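Local coordinates for ribonucleoside-diphosphate reductase (Pseudomonas aeruginosa, PDB 5IM3), which probably catalyses the reduction of ribonucleoside diphosphates to deoxyribonucleotides, the precursors for DNA synthesis, and binds dATP as an allosteric nucleotide, at residues A[342-347]-A[630-635]; A[278-283]-A[326-331]. One frame throughout, in Å; residues are numbered along the deposited sequence.

Overall arrangement
From the N terminus, the chain passes through two ATP cone domains before reaching residues 278-283. Contact 2 joins these residues to 326-331 on helix 319-330, closing a loop of 42 residues that includes helix 297-307. Helix 337-349 follows, and from it contact 1 spans 282 residues, including several barrel strands, to reach helix 620-640. The two loops lie in series and neither encloses the other. The centres of contact 1 and contact 2 are about 12 Å apart. Helix 319-330 bridges them: Ala327 packs on Phe344 and Tyr345, and Leu330 on Met633. Together the contacts tie the start of helix 280-286 to the all-alpha domain, and that domain to the barrel domain.

Contact 1. Residues A[342-347]-A[630-635]; sequences IEFYNL and AVRMLD
Met633 of helix 620-640 lies across the ring of Phe344 on helix 337-349, and the two side chains share the largest part of the contact equally. CB leaves its helix toward 342-347 and places CG over one face of the phenyl ring, 3.6 Å from the ring centroid and 21° off the normal, a CH-pi contact. CG is displaced toward the rim, so its nearest ring atom is CD1 of Phe344, at 3.4 Å. SD follows, reaching CD1 of Phe344 obliquely at 3.8 Å while its other neighbour, CD2 of Leu347, lies 3.7 Å away. The chain then bends about the CG-SD bond (chi3 64°), which brings CE back toward the other helix, 4.0 Å from CB of Phe344. Beyond the segments, Leu330 also packs against Met633. The ring and the methionine thus slide past each other in opposite directions, the thioether running from the ring face to the root of the phenylalanine.

Leu347 extends the apolar surface one turn further on, its CD2 standing 3.9 Å from Ala630 N. At the ring edge, near its plane, CD of Arg632 lies 4.1 Å from CZ of Phe344. The arginine and phenylalanine side chains cross at about a right angle; the arginine CD does the touching, and the guanidinium group goes on to salt bridges with Glu334 and Glu706. Its buried charge is therefore met by two carboxylates.

No hydrogen bond links the two segments. Their axes come within 10.8 Å and cross at 115°, and a Met-aromatic contact, flanked by Leu347 and the aliphatic part of Arg632, lies between them, joining a helix of the all-alpha domain to a helix of the ribonucleotide reductase barrel domain.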
loop_
_atom_site.group_PDB
_atom_site.type_symbol
_atom_site.label_atom_id
_atom_site.label_comp_id
_atom_site.label_asym_id
_atom_site.label_seq_id
_atom_site.Cartn_x
_atom_site.Cartn_y
_atom_site.Cartn_z
ATOM N N ILE A 342 -16.693 -63.960 -5.505
ATOM C CA ILE A 342 -18.062 -63.464 -5.603
ATOM C C ILE A 342 -18.353 -62.481 -4.476
ATOM O O ILE A 342 -18.991 -61.443 -4.689
ATOM C CB ILE A 342 -19.055 -64.643 -5.607
ATOM C CG1 ILE A 342 -18.889 -65.466 -6.889
ATOM C CG2 ILE A 342 -20.499 -64.147 -5.468
ATOM C CD1 ILE A 342 -19.652 -66.780 -6.883
ATOM N N GLU A 343 -17.896 -62.790 -3.261
ATOM C CA GLU A 343 -18.071 -61.862 -2.148
ATOM C C GLU A 343 -17.408 -60.518 -2.444
ATOM O O GLU A 343 -17.971 -59.460 -2.140
ATOM C CB GLU A 343 -17.505 -62.474 -0.865
ATOM C CG GLU A 343 -17.652 -61.602 0.383
ATOM C CD GLU A 343 -16.896 -62.156 1.581
ATOM O OE1 GLU A 343 -16.313 -63.255 1.466
ATOM O OE2 GLU A 343 -16.879 -61.490 2.639
ATOM N N PHE A 344 -16.218 -60.537 -3.049
ATOM C CA PHE A 344 -15.528 -59.284 -3.346
ATOM C C PHE A 344 -16.177 -58.563 -4.522
ATOM O O PHE A 344 -16.230 -57.327 -4.549
ATOM C CB PHE A 344 -14.046 -59.540 -3.643
ATOM C CG PHE A 344 -13.306 -60.249 -2.536
ATOM C CD1 PHE A 344 -13.820 -60.308 -1.250
ATOM C CD2 PHE A 344 -12.084 -60.854 -2.791
ATOM C CE1 PHE A 344 -13.135 -60.960 -0.245
ATOM C CE2 PHE A 344 -11.395 -61.506 -1.788
ATOM C CZ PHE A 344 -11.921 -61.558 -0.514
ATOM N N TYR A 345 -16.661 -59.315 -5.512
ATOM C CA TYR A 345 -17.313 -58.689 -6.656
ATOM C C TYR A 345 -18.605 -57.997 -6.241
ATOM O O TYR A 345 -18.894 -56.884 -6.692
ATOM C CB TYR A 345 -17.592 -59.728 -7.742
ATOM C CG TYR A 345 -18.673 -59.296 -8.706
ATOM C CD1 TYR A 345 -18.393 -58.422 -9.750
ATOM C CD2 TYR A 345 -19.977 -59.750 -8.564
ATOM C CE1 TYR A 345 -19.381 -58.019 -10.627
ATOM C CE2 TYR A 345 -20.970 -59.357 -9.432
ATOM C CZ TYR A 345 -20.670 -58.493 -10.463
ATOM O OH TYR A 345 -21.669 -58.104 -11.327
ATOM N N ASN A 346 -19.399 -58.647 -5.386
ATOM C CA ASN A 346 -20.652 -58.047 -4.944
ATOM C C ASN A 346 -20.402 -56.761 -4.168
ATOM O O ASN A 346 -21.150 -55.787 -4.309
ATOM C CB ASN A 346 -21.435 -59.041 -4.090
ATOM C CG ASN A 346 -22.047 -60.157 -4.913
ATOM O OD1 ASN A 346 -22.359 -59.977 -6.091
ATOM N ND2 ASN A 346 -22.225 -61.319 -4.294
ATOM N N LEU A 347 -19.352 -56.735 -3.345
ATOM C CA LEU A 347 -19.058 -55.534 -2.573
ATOM C C LEU A 347 -18.634 -54.384 -3.480
ATOM O O LEU A 347 -19.035 -53.234 -3.265
ATOM C CB LEU A 347 -17.970 -55.828 -1.539
ATOM C CG LEU A 347 -17.836 -54.781 -0.433
ATOM C CD1 LEU A 347 -19.051 -54.825 0.492
ATOM C CD2 LEU A 347 -16.552 -54.977 0.351
ATOM N N ALA A 630 -14.524 -55.743 3.608
ATOM C CA ALA A 630 -13.515 -54.753 3.247
ATOM C C ALA A 630 -12.175 -55.080 3.893
ATOM O O ALA A 630 -11.134 -55.083 3.226
ATOM C CB ALA A 630 -13.984 -53.360 3.661
ATOM N N VAL A 631 -12.181 -55.357 5.198
ATOM C CA VAL A 631 -10.934 -55.641 5.902
ATOM C C VAL A 631 -10.268 -56.880 5.320
ATOM O O VAL A 631 -9.043 -56.923 5.153
ATOM C CB VAL A 631 -11.195 -55.792 7.414
ATOM C CG1 VAL A 631 -9.927 -56.238 8.140
ATOM C CG2 VAL A 631 -11.707 -54.479 7.998
ATOM N N ARG A 632 -11.057 -57.910 5.000
ATOM C CA ARG A 632 -10.482 -59.112 4.408
ATOM C C ARG A 632 -9.803 -58.794 3.083
ATOM O O ARG A 632 -8.671 -59.224 2.833
ATOM C CB ARG A 632 -11.559 -60.177 4.213
ATOM C CG ARG A 632 -11.003 -61.520 3.762
ATOM C CD ARG A 632 -12.107 -62.533 3.488
ATOM N NE ARG A 632 -11.566 -63.863 3.228
ATOM C CZ ARG A 632 -11.320 -64.771 4.167
ATOM N NH1 ARG A 632 -11.567 -64.503 5.443
ATOM N NH2 ARG A 632 -10.824 -65.957 3.830
ATOM N N MET A 633 -10.482 -58.038 2.218
ATOM C CA MET A 633 -9.880 -57.652 0.945
ATOM C C MET A 633 -8.580 -56.889 1.162
ATOM O O MET A 633 -7.597 -57.106 0.442
ATOM C CB MET A 633 -10.867 -56.809 0.139
ATOM C CG MET A 633 -12.126 -57.567 -0.250
ATOM S SD MET A 633 -13.401 -56.511 -0.956
ATOM C CE MET A 633 -12.615 -55.942 -2.459
ATOM N N LEU A 634 -8.548 -55.997 2.156
ATOM C CA LEU A 634 -7.328 -55.240 2.420
ATOM C C LEU A 634 -6.226 -56.144 2.955
ATOM O O LEU A 634 -5.051 -55.967 2.615
ATOM C CB LEU A 634 -7.614 -54.100 3.399
ATOM C CG LEU A 634 -8.416 -52.921 2.840
ATOM C CD1 LEU A 634 -8.680 -51.881 3.923
ATOM C CD2 LEU A 634 -7.705 -52.275 1.653
ATOM N N ASP A 635 -6.581 -57.125 3.788
ATOM C CA ASP A 635 -5.573 -58.062 4.266
ATOM C C ASP A 635 -5.021 -58.895 3.117
ATOM O O ASP A 635 -3.826 -59.212 3.090
ATOM C CB ASP A 635 -6.157 -58.961 5.355
ATOM C CG ASP A 635 -5.082 -59.624 6.200
ATOM O OD1 ASP A 635 -4.183 -58.907 6.688
ATOM O OD2 ASP A 635 -5.124 -60.858 6.372
#

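Contact 2. Residues A[278-283]-A[326-331]; sequences FDLEKL and VAMGLA
A Met-aromatic contact between Phe278 and Met328 joins the residues leading into helix 280-286 to helix 319-330 of the all-alpha domain. CB of Met328 sits over one face of the Phe278 ring, 4.2 Å from its centroid and 20° off the normal, and is offset toward the CE1-CZ rim. From there the methionine runs in the opposite direction to the phenylalanine side chain. Its bend at the thioether (chi3 74°) places CE on the same side of the ring plane as CB, at the CG-CD1 end, 3.6 Å from CD1 of Phe278. SD stands farther off, 5.0 Å from the centroid of the Phe278 ring.

Two leucines close round the thioether. CD2 of Leu280 touches CE of Met328 at 3.7 Å, its side chain crossing the methionine at about a right angle, and CD1 of Leu283 meets SD of Met328 at the same 3.7 Å. At the far end of the ring, CZ of Phe278 comes within 3.4 Å of the carbonyl O of Met328, an oxygen that also accepts a backbone hydrogen bond from Ala331 N.

Asp279 starts the helix that carries both leucines. It occupies the N-cap, where OD1 accepts from Lys282 N at 3.0 Å in a nearly straight bond (165°) that arrives from above the carboxylate plane.

Arg337 makes a cation-pi contact with Phe278, and Glu338 accepts from Asp279 N. Leu280 and Leu283 rest on helix 250-267 through Pro259, Ile262 and Leu258, while Leu283 also touches Ile342. The contact therefore lies where helices 250-267, 280-286, 319-330 and 337-349 come together.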
loop_
_atom_site.group_PDB
_atom_site.type_symbol
_atom_site.label_atom_id
_atom_site.label_comp_id
_atom_site.label_asym_id
_atom_site.label_seq_id
_atom_site.Cartn_x
_atom_site.Cartn_y
_atom_site.Cartn_z
ATOM N N PHE A 278 -9.578 -70.047 -12.075
ATOM C CA PHE A 278 -10.904 -69.870 -11.511
ATOM C C PHE A 278 -11.931 -70.649 -12.323
ATOM O O PHE A 278 -11.702 -71.017 -13.479
ATOM C CB PHE A 278 -11.296 -68.392 -11.484
ATOM C CG PHE A 278 -10.669 -67.608 -10.368
ATOM C CD1 PHE A 278 -9.406 -67.058 -10.511
ATOM C CD2 PHE A 278 -11.354 -67.400 -9.180
ATOM C CE1 PHE A 278 -8.831 -66.326 -9.488
ATOM C CE2 PHE A 278 -10.783 -66.667 -8.153
ATOM C CZ PHE A 278 -9.521 -66.129 -8.308
ATOM N N ASP A 279 -13.083 -70.893 -11.702
ATOM C CA ASP A 279 -14.208 -71.530 -12.384
ATOM C C ASP A 279 -15.010 -70.419 -13.049
ATOM O O ASP A 279 -15.922 -69.840 -12.459
ATOM C CB ASP A 279 -15.050 -72.340 -11.406
ATOM C CG ASP A 279 -16.085 -73.194 -12.103
ATOM O OD1 ASP A 279 -16.731 -72.696 -13.048
ATOM O OD2 ASP A 279 -16.247 -74.368 -11.709
ATOM N N LEU A 280 -14.665 -70.123 -14.303
ATOM C CA LEU A 280 -15.249 -68.969 -14.975
ATOM C C LEU A 280 -16.737 -69.159 -15.246
ATOM O O LEU A 280 -17.485 -68.176 -15.279
ATOM C CB LEU A 280 -14.497 -68.691 -16.275
ATOM C CG LEU A 280 -12.990 -68.470 -16.095
ATOM C CD1 LEU A 280 -12.295 -68.320 -17.440
ATOM C CD2 LEU A 280 -12.717 -67.254 -15.214
ATOM N N GLU A 281 -17.188 -70.402 -15.443
ATOM C CA GLU A 281 -18.616 -70.636 -15.631
ATOM C C GLU A 281 -19.396 -70.210 -14.393
ATOM O O GLU A 281 -20.425 -69.532 -14.492
ATOM C CB GLU A 281 -18.869 -72.111 -15.955
ATOM C CG GLU A 281 -20.268 -72.401 -16.490
ATOM C CD GLU A 281 -21.198 -72.984 -15.443
ATOM O OE1 GLU A 281 -20.898 -72.866 -14.239
ATOM O OE2 GLU A 281 -22.227 -73.578 -15.826
ATOM N N LYS A 282 -18.904 -70.590 -13.213
ATOM C CA LYS A 282 -19.552 -70.204 -11.964
ATOM C C LYS A 282 -19.478 -68.697 -11.738
ATOM O O LYS A 282 -20.453 -68.083 -11.286
ATOM C CB LYS A 282 -18.903 -70.955 -10.807
ATOM C CG LYS A 282 -19.652 -70.892 -9.488
ATOM C CD LYS A 282 -18.875 -71.613 -8.382
ATOM C CE LYS A 282 -18.629 -73.088 -8.712
ATOM N NZ LYS A 282 -17.769 -73.763 -7.708
ATOM N N LEU A 283 -18.334 -68.082 -12.037
ATOM C CA LEU A 283 -18.222 -66.633 -11.898
ATOM C C LEU A 283 -19.042 -65.908 -12.953
ATOM O O LEU A 283 -19.546 -64.807 -12.698
ATOM C CB LEU A 283 -16.760 -66.197 -11.991
ATOM C CG LEU A 283 -15.797 -66.769 -10.949
ATOM C CD1 LEU A 283 -14.398 -66.227 -11.182
ATOM C CD2 LEU A 283 -16.267 -66.457 -9.534
ATOM N N VAL A 326 -11.014 -57.468 -10.629
ATOM C CA VAL A 326 -10.407 -56.987 -9.391
ATOM C C VAL A 326 -10.695 -57.965 -8.263
ATOM O O VAL A 326 -9.806 -58.310 -7.473
ATOM C CB VAL A 326 -10.915 -55.570 -9.058
ATOM C CG1 VAL A 326 -10.244 -55.040 -7.795
ATOM C CG2 VAL A 326 -10.667 -54.632 -10.227
ATOM N N ALA A 327 -11.939 -58.440 -8.185
ATOM C CA ALA A 327 -12.311 -59.410 -7.164
ATOM C C ALA A 327 -11.483 -60.681 -7.299
ATOM O O ALA A 327 -10.970 -61.208 -6.306
ATOM C CB ALA A 327 -13.803 -59.722 -7.266
ATOM N N MET A 328 -11.345 -61.187 -8.527
ATOM C CA MET A 328 -10.540 -62.385 -8.752
ATOM C C MET A 328 -9.088 -62.144 -8.361
ATOM O O MET A 328 -8.478 -62.956 -7.656
ATOM C CB MET A 328 -10.638 -62.812 -10.220
ATOM C CG MET A 328 -12.002 -63.374 -10.635
ATOM S SD MET A 328 -12.214 -63.480 -12.429
ATOM C CE MET A 328 -11.172 -64.879 -12.825
ATOM N N GLY A 329 -8.518 -61.023 -8.807
ATOM C CA GLY A 329 -7.138 -60.717 -8.473
ATOM C C GLY A 329 -6.893 -60.659 -6.980
ATOM O O GLY A 329 -5.816 -61.035 -6.509
ATOM N N LEU A 330 -7.880 -60.199 -6.216
ATOM C CA LEU A 330 -7.765 -60.153 -4.767
ATOM C C LEU A 330 -8.008 -61.501 -4.102
ATOM O O LEU A 330 -7.752 -61.626 -2.899
ATOM C CB LEU A 330 -8.746 -59.119 -4.203
ATOM C CG LEU A 330 -8.423 -57.657 -4.533
ATOM C CD1 LEU A 330 -9.529 -56.743 -4.025
ATOM C CD2 LEU A 330 -7.074 -57.248 -3.947
ATOM N N ALA A 331 -8.478 -62.505 -4.848
ATOM C CA ALA A 331 -8.792 -63.812 -4.285
ATOM C C ALA A 331 -7.951 -64.943 -4.870
ATOM O O ALA A 331 -8.284 -66.117 -4.655
ATOM C CB ALA A 331 -10.279 -64.122 -4.486
#